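Local atomic coordinates of glucose-6-phosphate isomerase (Plasmodium falciparum, PDB entry 3QKI), a protein that probably interconverts alpha-D-glucose 6-phosphate and beta-D-fructose 6-phosphate, an early step of glycolysis that also serves gluconeogenesis. Residues F64-S69 / P512-L517; N237-D242 / S269-D274; H281-S286 / R299-E304. All coordinates share one frame; numbering follows the deposited sequence.

Contact 1: F64-S69 / P512-L517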
loop_
_atom_site.group_PDB
_atom_site.type_symbol
_atom_site.label_atom_id
_atom_site.label_comp_id
_atom_site.label_asym_id
_atom_site.label_seq_id
_atom_site.Cartn_x
_atom_site.Cartn_y
_atom_site.Cartn_z
ATOM N N PHE A 64 -24.851 -1.787 -9.951
ATOM C CA PHE A 64 -23.677 -2.654 -10.037
ATOM C C PHE A 64 -23.918 -4.129 -10.186
ATOM O O PHE A 64 -24.949 -4.648 -9.737
ATOM C CB PHE A 64 -22.674 -2.368 -8.904
ATOM C CG PHE A 64 -22.859 -3.089 -7.586
ATOM C CD1 PHE A 64 -23.581 -2.505 -6.553
ATOM C CD2 PHE A 64 -22.216 -4.292 -7.338
ATOM C CE1 PHE A 64 -23.722 -3.151 -5.326
ATOM C CE2 PHE A 64 -22.355 -4.938 -6.105
ATOM C CZ PHE A 64 -23.093 -4.357 -5.106
ATOM N N TYR A 65 -22.925 -4.813 -10.765
ATOM C CA TYR A 65 -22.866 -6.257 -10.925
ATOM C C TYR A 65 -21.716 -6.824 -10.073
ATOM O O TYR A 65 -20.624 -6.243 -10.014
ATOM C CB TYR A 65 -22.584 -6.634 -12.401
ATOM C CG TYR A 65 -23.746 -6.551 -13.376
ATOM C CD1 TYR A 65 -23.926 -7.522 -14.356
ATOM C CD2 TYR A 65 -24.588 -5.440 -13.403
ATOM C CE1 TYR A 65 -24.957 -7.426 -15.293
ATOM C CE2 TYR A 65 -25.655 -5.359 -14.302
ATOM C CZ TYR A 65 -25.835 -6.353 -15.246
ATOM O OH TYR A 65 -26.853 -6.246 -16.167
ATOM N N MET A 66 -21.961 -7.948 -9.413
ATOM C CA MET A 66 -20.905 -8.684 -8.738
ATOM C C MET A 66 -20.825 -10.014 -9.473
ATOM O O MET A 66 -21.834 -10.719 -9.601
ATOM C CB MET A 66 -21.156 -8.927 -7.246
ATOM C CG MET A 66 -20.007 -9.686 -6.614
ATOM S SD MET A 66 -20.101 -9.960 -4.845
ATOM C CE MET A 66 -21.540 -11.179 -4.800
ATOM N N ASP A 67 -19.631 -10.337 -9.970
ATOM C CA ASP A 67 -19.386 -11.560 -10.710
ATOM C C ASP A 67 -18.482 -12.505 -9.901
ATOM O O ASP A 67 -17.271 -12.285 -9.784
ATOM C CB ASP A 67 -18.827 -11.204 -12.117
ATOM C CG ASP A 67 -18.488 -12.370 -13.024
ATOM O OD1 ASP A 67 -18.585 -13.521 -12.570
ATOM O OD2 ASP A 67 -18.066 -12.123 -14.192
ATOM N N LEU A 68 -19.085 -13.571 -9.358
ATOM C CA LEU A 68 -18.387 -14.597 -8.580
ATOM C C LEU A 68 -18.057 -15.828 -9.423
ATOM O O LEU A 68 -17.628 -16.851 -8.867
ATOM C CB LEU A 68 -19.251 -15.032 -7.375
ATOM C CG LEU A 68 -19.527 -13.993 -6.283
ATOM C CD1 LEU A 68 -20.491 -14.544 -5.271
ATOM C CD2 LEU A 68 -18.252 -13.579 -5.567
ATOM N N SER A 69 -18.245 -15.753 -10.751
ATOM C CA SER A 69 -18.058 -16.939 -11.593
ATOM C C SER A 69 -16.632 -17.469 -11.696
ATOM O O SER A 69 -16.451 -18.655 -11.991
ATOM C CB SER A 69 -18.675 -16.741 -12.979
ATOM O OG SER A 69 -17.985 -15.718 -13.669
ATOM N N PRO A 512 -8.432 -17.533 -8.711
ATOM C CA PRO A 512 -9.764 -16.944 -8.597
ATOM C C PRO A 512 -9.838 -15.427 -8.553
ATOM O O PRO A 512 -8.901 -14.763 -8.110
ATOM C CB PRO A 512 -10.333 -17.596 -7.322
ATOM C CG PRO A 512 -9.153 -17.881 -6.495
ATOM C CD PRO A 512 -7.998 -18.154 -7.438
ATOM N N SER A 513 -10.994 -14.900 -8.958
ATOM C CA SER A 513 -11.292 -13.472 -8.938
ATOM C C SER A 513 -12.775 -13.161 -8.763
ATOM O O SER A 513 -13.650 -13.905 -9.229
ATOM C CB SER A 513 -10.779 -12.771 -10.199
ATOM O OG SER A 513 -11.511 -13.155 -11.339
ATOM N N THR A 514 -13.039 -12.013 -8.140
ATOM C CA THR A 514 -14.368 -11.456 -8.030
ATOM C C THR A 514 -14.324 -10.150 -8.798
ATOM O O THR A 514 -13.372 -9.380 -8.639
ATOM C CB THR A 514 -14.760 -11.227 -6.569
ATOM O OG1 THR A 514 -14.758 -12.486 -5.898
ATOM C CG2 THR A 514 -16.127 -10.567 -6.446
ATOM N N LEU A 515 -15.320 -9.907 -9.644
ATOM C CA LEU A 515 -15.445 -8.649 -10.377
ATOM C C LEU A 515 -16.616 -7.849 -9.833
ATOM O O LEU A 515 -17.723 -8.372 -9.702
ATOM C CB LEU A 515 -15.628 -8.861 -11.889
ATOM C CG LEU A 515 -14.505 -9.523 -12.676
ATOM C CD1 LEU A 515 -14.913 -9.677 -14.131
ATOM C CD2 LEU A 515 -13.274 -8.678 -12.688
ATOM N N LEU A 516 -16.371 -6.581 -9.516
ATOM C CA LEU A 516 -17.394 -5.626 -9.071
ATOM C C LEU A 516 -17.412 -4.519 -10.120
ATOM O O LEU A 516 -16.405 -3.809 -10.273
ATOM C CB LEU A 516 -17.095 -5.049 -7.667
ATOM C CG LEU A 516 -17.221 -6.003 -6.487
ATOM C CD1 LEU A 516 -16.576 -5.412 -5.224
ATOM C CD2 LEU A 516 -18.685 -6.325 -6.180
ATOM N N LEU A 517 -18.526 -4.414 -10.881
ATOM C CA LEU A 517 -18.631 -3.412 -11.939
ATOM C C LEU A 517 -19.790 -2.471 -11.677
ATOM O O LEU A 517 -20.938 -2.900 -11.718
ATOM C CB LEU A 517 -18.709 -4.053 -13.360
ATOM C CG LEU A 517 -18.876 -3.106 -14.576
ATOM C CD1 LEU A 517 -17.751 -2.058 -14.650
ATOM C CD2 LEU A 517 -18.911 -3.902 -15.875
HETATM O O HOH W 1 -15.471 -13.824 -11.180
#
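Two groups grip Asp67 O: Leu515 N donates to it at 3.1 Å, and water 1 lies 2.7 Å from the same Asp67 O. The water also reaches Ser513 O, so it bridges the strands just past the last direct bond, although it has more acceptors in range than protons to give. The return bond, Asp67 N to Leu515 O (2.8 Å), completes an antiparallel hydrogen-bonded pair. Tyr65 and Leu517 form another, and between the two sits the non-hydrogen-bonded pair Met66-Leu516, whose CA atoms are 4.7 Å apart; there Met66 CA and Leu516 CA turn C-H groups to the carbonyls of Leu515 and Tyr65.

On the Met66 face, Leu516 CD2 is the shared touching point. It lies 3.6 Å from Met66 CG and 3.9 Å from Phe64 CE2, with all three side chains pointing the same way. Met66 CG stands anti to the backbone N (chi1 -179°), which lays it against that methyl before the chain bends away at its sulfur. Leu68 CD2 packs alongside Thr514 CG2 at 3.8 Å.

On the other face, Asp67 CB runs beside Leu515 CB (4.0 Å). Asp67 OD1 accepts from both Ser69 N, in an Asx turn, and Ser69 OG, while OD2 pairs with Arg70; with partners on both oxygens, the turn of the carboxylate about CB-CG is fixed.

The pair sits in a mixed sheet between strands 58-61 and 443-448. Helix 356-371 packs on Met66, Leu68 and Thr514. On the opposite face, helix 464-481 meets Leu515 and Leu517, and Leu590 and Tyr593 of the second subunit close over Tyr65, whose ring stacks on that Tyr593.

Contact 2: N237-D242 / S269-D274; sequences NLDQYD and SLKIKD
Lys271 crosses the Tyr241 side chain at about a right angle, its CD over one face of the ring, 4.3 Å from the centroid and 28° off the normal, a CH-pi contact. Bends at chi2 and chi3 then carry its NZ to Asp239 OD1, a 2.8 Å salt bridge made from above the carboxylate plane. Tyr241 N reaches the same Asp239 OD1 from the opposite face, so that oxygen is clasped between an ammonium group and a backbone N-H. The Gln240 amide also lies across Lys271, with OE1 3.5 Å from Lys271 CE; its NE2 donates to Trp267 O, which fixes the turn of the amide. Ile272 runs antiparallel to the Tyr241 side chain, its CG1 meeting the ring obliquely, 3.8 Å from Tyr241 CD1, and its CD1 rests 3.5 Å from Gln240 O. Water 2 links Tyr241 OH with Lys271 O. Both segments are connecting loops of an alpha/beta domain: one leads from helix 228-235 into strand 243-248, the other leaves helix 255-268. The bond from Tyr241 N makes Asp239 the head of an Asx turn, leading into the short 3-10 segment 240-242 that precedes the strand.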
loop_
_atom_site.group_PDB
_atom_site.type_symbol
_atom_site.label_atom_id
_atom_site.label_comp_id
_atom_site.label_asym_id
_atom_site.label_seq_id
_atom_site.Cartn_x
_atom_site.Cartn_y
_atom_site.Cartn_z
ATOM N N ASN A 237 3.594 24.756 2.799
ATOM C CA ASN A 237 2.957 25.832 2.005
ATOM C C ASN A 237 1.568 26.280 2.491
ATOM O O ASN A 237 0.792 26.845 1.714
ATOM C CB ASN A 237 2.909 25.483 0.504
ATOM C CG ASN A 237 4.257 25.373 -0.133
ATOM O OD1 ASN A 237 4.624 24.307 -0.625
ATOM N ND2 ASN A 237 5.004 26.481 -0.152
ATOM N N LEU A 238 1.256 26.023 3.766
ATOM C CA LEU A 238 -0.057 26.400 4.298
ATOM C C LEU A 238 0.096 27.647 5.127
ATOM O O LEU A 238 1.082 27.778 5.860
ATOM C CB LEU A 238 -0.697 25.265 5.153
ATOM C CG LEU A 238 -1.166 23.975 4.445
ATOM C CD1 LEU A 238 -2.161 23.209 5.292
ATOM C CD2 LEU A 238 -1.799 24.244 3.105
ATOM N N ASP A 239 -0.888 28.557 5.029
ATOM C CA ASP A 239 -0.895 29.741 5.881
ATOM C C ASP A 239 -1.843 29.411 7.038
ATOM O O ASP A 239 -2.967 28.959 6.789
ATOM C CB ASP A 239 -1.387 30.986 5.100
ATOM C CG ASP A 239 -1.357 32.315 5.854
ATOM O OD1 ASP A 239 -1.260 32.297 7.098
ATOM O OD2 ASP A 239 -1.436 33.374 5.195
ATOM N N GLN A 240 -1.379 29.619 8.304
ATOM C CA GLN A 240 -2.187 29.384 9.515
ATOM C C GLN A 240 -3.527 30.105 9.435
ATOM O O GLN A 240 -4.528 29.545 9.860
ATOM C CB GLN A 240 -1.459 29.853 10.775
ATOM C CG GLN A 240 -0.274 28.992 11.177
ATOM C CD GLN A 240 1.025 29.450 10.570
ATOM O OE1 GLN A 240 1.074 29.918 9.441
ATOM N NE2 GLN A 240 2.115 29.296 11.310
ATOM N N TYR A 241 -3.542 31.329 8.857
ATOM C CA TYR A 241 -4.742 32.159 8.714
ATOM C C TYR A 241 -5.849 31.571 7.841
ATOM O O TYR A 241 -6.995 31.989 7.998
ATOM C CB TYR A 241 -4.402 33.584 8.241
ATOM C CG TYR A 241 -3.552 34.426 9.175
ATOM C CD1 TYR A 241 -3.763 34.407 10.547
ATOM C CD2 TYR A 241 -2.645 35.357 8.672
ATOM C CE1 TYR A 241 -3.036 35.228 11.405
ATOM C CE2 TYR A 241 -1.910 36.188 9.520
ATOM C CZ TYR A 241 -2.113 36.125 10.888
ATOM O OH TYR A 241 -1.376 36.931 11.731
ATOM N N ASP A 242 -5.529 30.624 6.926
ATOM C CA ASP A 242 -6.505 29.978 6.031
ATOM C C ASP A 242 -6.916 28.580 6.493
ATOM O O ASP A 242 -7.727 27.931 5.830
ATOM C CB ASP A 242 -5.856 29.782 4.638
ATOM C CG ASP A 242 -5.395 31.018 3.920
ATOM O OD1 ASP A 242 -6.110 32.040 3.982
ATOM O OD2 ASP A 242 -4.357 30.943 3.219
ATOM N N SER A 269 -0.397 28.971 16.566
ATOM C CA SER A 269 -0.050 30.050 17.502
ATOM C C SER A 269 1.164 30.892 17.109
ATOM O O SER A 269 1.444 31.893 17.757
ATOM C CB SER A 269 0.105 29.516 18.922
ATOM O OG SER A 269 -1.122 28.942 19.335
ATOM N N LEU A 270 1.872 30.506 16.056
ATOM C CA LEU A 270 2.975 31.302 15.530
ATOM C C LEU A 270 2.383 32.585 14.914
ATOM O O LEU A 270 3.041 33.621 14.915
ATOM C CB LEU A 270 3.770 30.515 14.463
ATOM C CG LEU A 270 4.540 29.282 14.967
ATOM C CD1 LEU A 270 5.104 28.503 13.822
ATOM C CD2 LEU A 270 5.671 29.652 15.916
ATOM N N LYS A 271 1.126 32.515 14.447
ATOM C CA LYS A 271 0.416 33.633 13.817
ATOM C C LYS A 271 -0.872 34.001 14.541
ATOM O O LYS A 271 -1.200 35.182 14.574
ATOM C CB LYS A 271 0.092 33.317 12.342
ATOM C CG LYS A 271 1.317 33.128 11.446
ATOM C CD LYS A 271 1.254 34.083 10.257
ATOM C CE LYS A 271 1.209 33.372 8.944
ATOM N NZ LYS A 271 0.640 34.236 7.876
ATOM N N ILE A 272 -1.641 33.001 15.053
ATOM C CA ILE A 272 -2.934 33.215 15.721
ATOM C C ILE A 272 -2.684 33.146 17.232
ATOM O O ILE A 272 -2.621 32.072 17.826
ATOM C CB ILE A 272 -4.017 32.249 15.189
ATOM C CG1 ILE A 272 -4.030 32.258 13.644
ATOM C CG2 ILE A 272 -5.404 32.597 15.764
ATOM C CD1 ILE A 272 -4.816 31.109 12.994
ATOM N N LYS A 273 -2.477 34.329 17.818
ATOM C CA LYS A 273 -2.119 34.503 19.222
ATOM C C LYS A 273 -3.264 34.613 20.220
ATOM O O LYS A 273 -3.045 34.309 21.389
ATOM C CB LYS A 273 -1.141 35.683 19.384
ATOM C CG LYS A 273 0.327 35.267 19.283
ATOM C CD LYS A 273 0.931 35.646 17.979
ATOM C CE LYS A 273 2.441 35.549 18.003
ATOM N NZ LYS A 273 2.932 34.159 18.211
ATOM N N ASP A 274 -4.454 35.090 19.796
ATOM C CA ASP A 274 -5.608 35.249 20.703
ATOM C C ASP A 274 -6.349 33.938 20.841
ATOM O O ASP A 274 -6.610 33.295 19.823
ATOM C CB ASP A 274 -6.597 36.306 20.159
HETATM O O HOH W 2 0.792 37.388 13.627
#

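Contact 3: H281-S286 / R299-E304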
loop_
_atom_site.group_PDB
_atom_site.type_symbol
_atom_site.label_atom_id
_atom_site.label_comp_id
_atom_site.label_asym_id
_atom_site.label_seq_id
_atom_site.Cartn_x
_atom_site.Cartn_y
_atom_site.Cartn_z
ATOM N N HIS A 281 -10.335 28.431 14.544
ATOM C CA HIS A 281 -9.508 27.555 13.699
ATOM C C HIS A 281 -9.400 26.086 14.172
ATOM O O HIS A 281 -8.686 25.285 13.549
ATOM C CB HIS A 281 -8.107 28.179 13.541
ATOM C CG HIS A 281 -8.116 29.407 12.667
ATOM N ND1 HIS A 281 -7.544 29.403 11.407
ATOM C CD2 HIS A 281 -8.640 30.635 12.897
ATOM C CE1 HIS A 281 -7.743 30.619 10.914
ATOM N NE2 HIS A 281 -8.381 31.399 11.781
ATOM N N MET A 282 -10.058 25.744 15.281
ATOM C CA MET A 282 -9.977 24.404 15.861
ATOM C C MET A 282 -11.314 23.764 16.102
ATOM O O MET A 282 -12.227 24.380 16.658
ATOM C CB MET A 282 -9.202 24.438 17.183
ATOM C CG MET A 282 -7.834 25.061 17.062
ATOM S SD MET A 282 -6.872 24.840 18.548
ATOM C CE MET A 282 -5.809 23.570 18.008
ATOM N N VAL A 283 -11.439 22.512 15.664
ATOM C CA VAL A 283 -12.615 21.696 15.905
ATOM C C VAL A 283 -12.226 20.316 16.448
ATOM O O VAL A 283 -11.101 19.839 16.206
ATOM C CB VAL A 283 -13.740 21.712 14.830
ATOM C CG1 VAL A 283 -13.587 22.846 13.842
ATOM C CG2 VAL A 283 -13.902 20.391 14.122
ATOM N N ALA A 284 -13.115 19.704 17.240
ATOM C CA ALA A 284 -12.827 18.370 17.739
ATOM C C ALA A 284 -13.935 17.411 17.419
ATOM O O ALA A 284 -15.102 17.785 17.404
ATOM C CB ALA A 284 -12.591 18.402 19.243
ATOM N N VAL A 285 -13.574 16.153 17.172
ATOM C CA VAL A 285 -14.539 15.082 16.999
ATOM C C VAL A 285 -14.158 14.190 18.159
ATOM O O VAL A 285 -13.092 13.562 18.133
ATOM C CB VAL A 285 -14.503 14.374 15.627
ATOM C CG1 VAL A 285 -15.449 13.184 15.619
ATOM C CG2 VAL A 285 -14.867 15.350 14.500
ATOM N N SER A 286 -14.955 14.275 19.252
ATOM C CA SER A 286 -14.651 13.619 20.524
ATOM C C SER A 286 -15.869 13.643 21.463
ATOM O O SER A 286 -16.836 14.369 21.217
ATOM C CB SER A 286 -13.543 14.404 21.229
ATOM O OG SER A 286 -13.109 13.806 22.439
ATOM N N ARG A 299 -17.431 24.945 22.599
ATOM C CA ARG A 299 -18.475 23.908 22.674
ATOM C C ARG A 299 -19.231 23.667 21.418
ATOM O O ARG A 299 -19.679 22.540 21.179
ATOM C CB ARG A 299 -19.444 24.162 23.842
ATOM C CG ARG A 299 -18.772 24.002 25.202
ATOM C CD ARG A 299 -18.131 22.626 25.327
ATOM N NE ARG A 299 -18.636 21.888 26.471
ATOM C CZ ARG A 299 -19.755 21.176 26.485
ATOM N NH1 ARG A 299 -20.506 21.080 25.392
ATOM N NH2 ARG A 299 -20.139 20.563 27.589
ATOM N N ASP A 300 -19.382 24.705 20.599
ATOM C CA ASP A 300 -20.060 24.569 19.317
ATOM C C ASP A 300 -19.181 23.837 18.323
ATOM O O ASP A 300 -19.658 23.463 17.250
ATOM C CB ASP A 300 -20.390 25.950 18.753
ATOM C CG ASP A 300 -21.480 26.687 19.500
ATOM O OD1 ASP A 300 -21.659 27.906 19.236
ATOM O OD2 ASP A 300 -22.165 26.048 20.347
ATOM N N ASN A 301 -17.882 23.678 18.661
ATOM C CA ASN A 301 -16.893 23.087 17.760
ATOM C C ASN A 301 -16.513 21.628 18.108
ATOM O O ASN A 301 -15.532 21.085 17.577
ATOM C CB ASN A 301 -15.671 24.030 17.649
ATOM C CG ASN A 301 -15.915 25.230 16.751
ATOM O OD1 ASN A 301 -17.050 25.650 16.505
ATOM N ND2 ASN A 301 -14.869 25.718 16.124
ATOM N N VAL A 302 -17.331 20.989 18.943
ATOM C CA VAL A 302 -17.129 19.599 19.347
ATOM C C VAL A 302 -18.273 18.770 18.812
ATOM O O VAL A 302 -19.446 19.030 19.116
ATOM C CB VAL A 302 -16.909 19.378 20.862
ATOM C CG1 VAL A 302 -16.570 17.918 21.146
ATOM C CG2 VAL A 302 -15.813 20.286 21.395
ATOM N N PHE A 303 -17.925 17.784 17.978
ATOM C CA PHE A 303 -18.884 16.909 17.311
ATOM C C PHE A 303 -18.772 15.510 17.920
ATOM O O PHE A 303 -17.693 14.932 17.994
ATOM C CB PHE A 303 -18.633 16.925 15.801
ATOM C CG PHE A 303 -18.853 18.299 15.192
ATOM C CD1 PHE A 303 -17.873 19.286 15.279
ATOM C CD2 PHE A 303 -20.058 18.623 14.593
ATOM C CE1 PHE A 303 -18.080 20.543 14.717
ATOM C CE2 PHE A 303 -20.265 19.894 14.048
ATOM C CZ PHE A 303 -19.280 20.844 14.117
ATOM N N GLU A 304 -19.871 15.016 18.435
ATOM C CA GLU A 304 -19.868 13.750 19.133
ATOM C C GLU A 304 -20.087 12.511 18.258
ATOM O O GLU A 304 -20.606 12.576 17.144
ATOM C CB GLU A 304 -20.824 13.813 20.364
ATOM C CG GLU A 304 -22.211 13.237 20.169
ATOM C CD GLU A 304 -23.266 13.585 21.207
ATOM O OE1 GLU A 304 -23.676 12.679 21.969
ATOM O OE2 GLU A 304 -23.754 14.739 21.188
#
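The two chains run parallel, 15° apart end to end, joined by Ala284 N to Asn301 O (2.8 Å), Phe303 N to Ala284 O (2.9 Å) and a more bent bond from Ser286 N to Phe303 O (141° at the hydrogen). Asn301 adds a side-chain bond at the entry: its ND2 donates to Met282 O at 3.0 Å, nearly straight and in the plane of its own amide, though above the plane of the Met282 carbonyl. With CG anti to the carbonyl carbon (chi1 -77°), the amide reaches back along the neighbouring strand and continues the backbone pairing by one more bond. The Val283 side chain lies across that of Asn301, with CG1 3.9 Å from Asn301 ND2 and CB 3.3 Å from the backbone Asn301 O; its chi1 is nearly eclipsed, a sign of some strain.

Strand 282-285, helix 289-295 and strand 302-303 form a beta-alpha-beta unit, a crossover at the edge of the parallel sheet in a sugar-isomerase domain. The helix lies on the face of Ala284 and Val302, where Ala284 CB and Val302 CG2 meet at 4.3 Å and Thr292 touches both residues.

On the other face, the edge of the Phe303 ring points at Ala284 O, 3.8 Å from CD1, while Val283 CG2 approaches the ring obliquely. Helices 135-154 and 318-328 cover this side; Tyr149 meets Phe303 edge-to-face and Lys145 makes a cation-pi contact with it. At the strand's end, Val302 CG1 rests 3.6 Å from Ser286 O. Ser286 OG is hydrogen-bonded to Ser249 O, Lys250 O and Asn288 N, a second-shell link to two residues that bind fructose 6-phosphate.

Contacts 1 and 3 are buried strand pairings in different sheets, about 41 Å apart between centres and on opposite sides of the chain's centre: antiparallel in the mixed sheet, parallel in the other. Contact 2 is partly exposed and, in place of backbone pairing, relies on a salt bridge, an aromatic face and water. It touches contact 3 through His281, whose ring packs on Gln240, Tyr241 and Ile272; both belong to the parallel-sheet domain, contact 2 in loops next to strand 243-248 and helix 255-268, contact 3 on its last two strands. Contact 3 ends beside the sugar-phosphate site; contacts 1 and 2 touch the second subunit. Contact 1 joins regions over 440 residues apart, contacts 2 and 3 local ones.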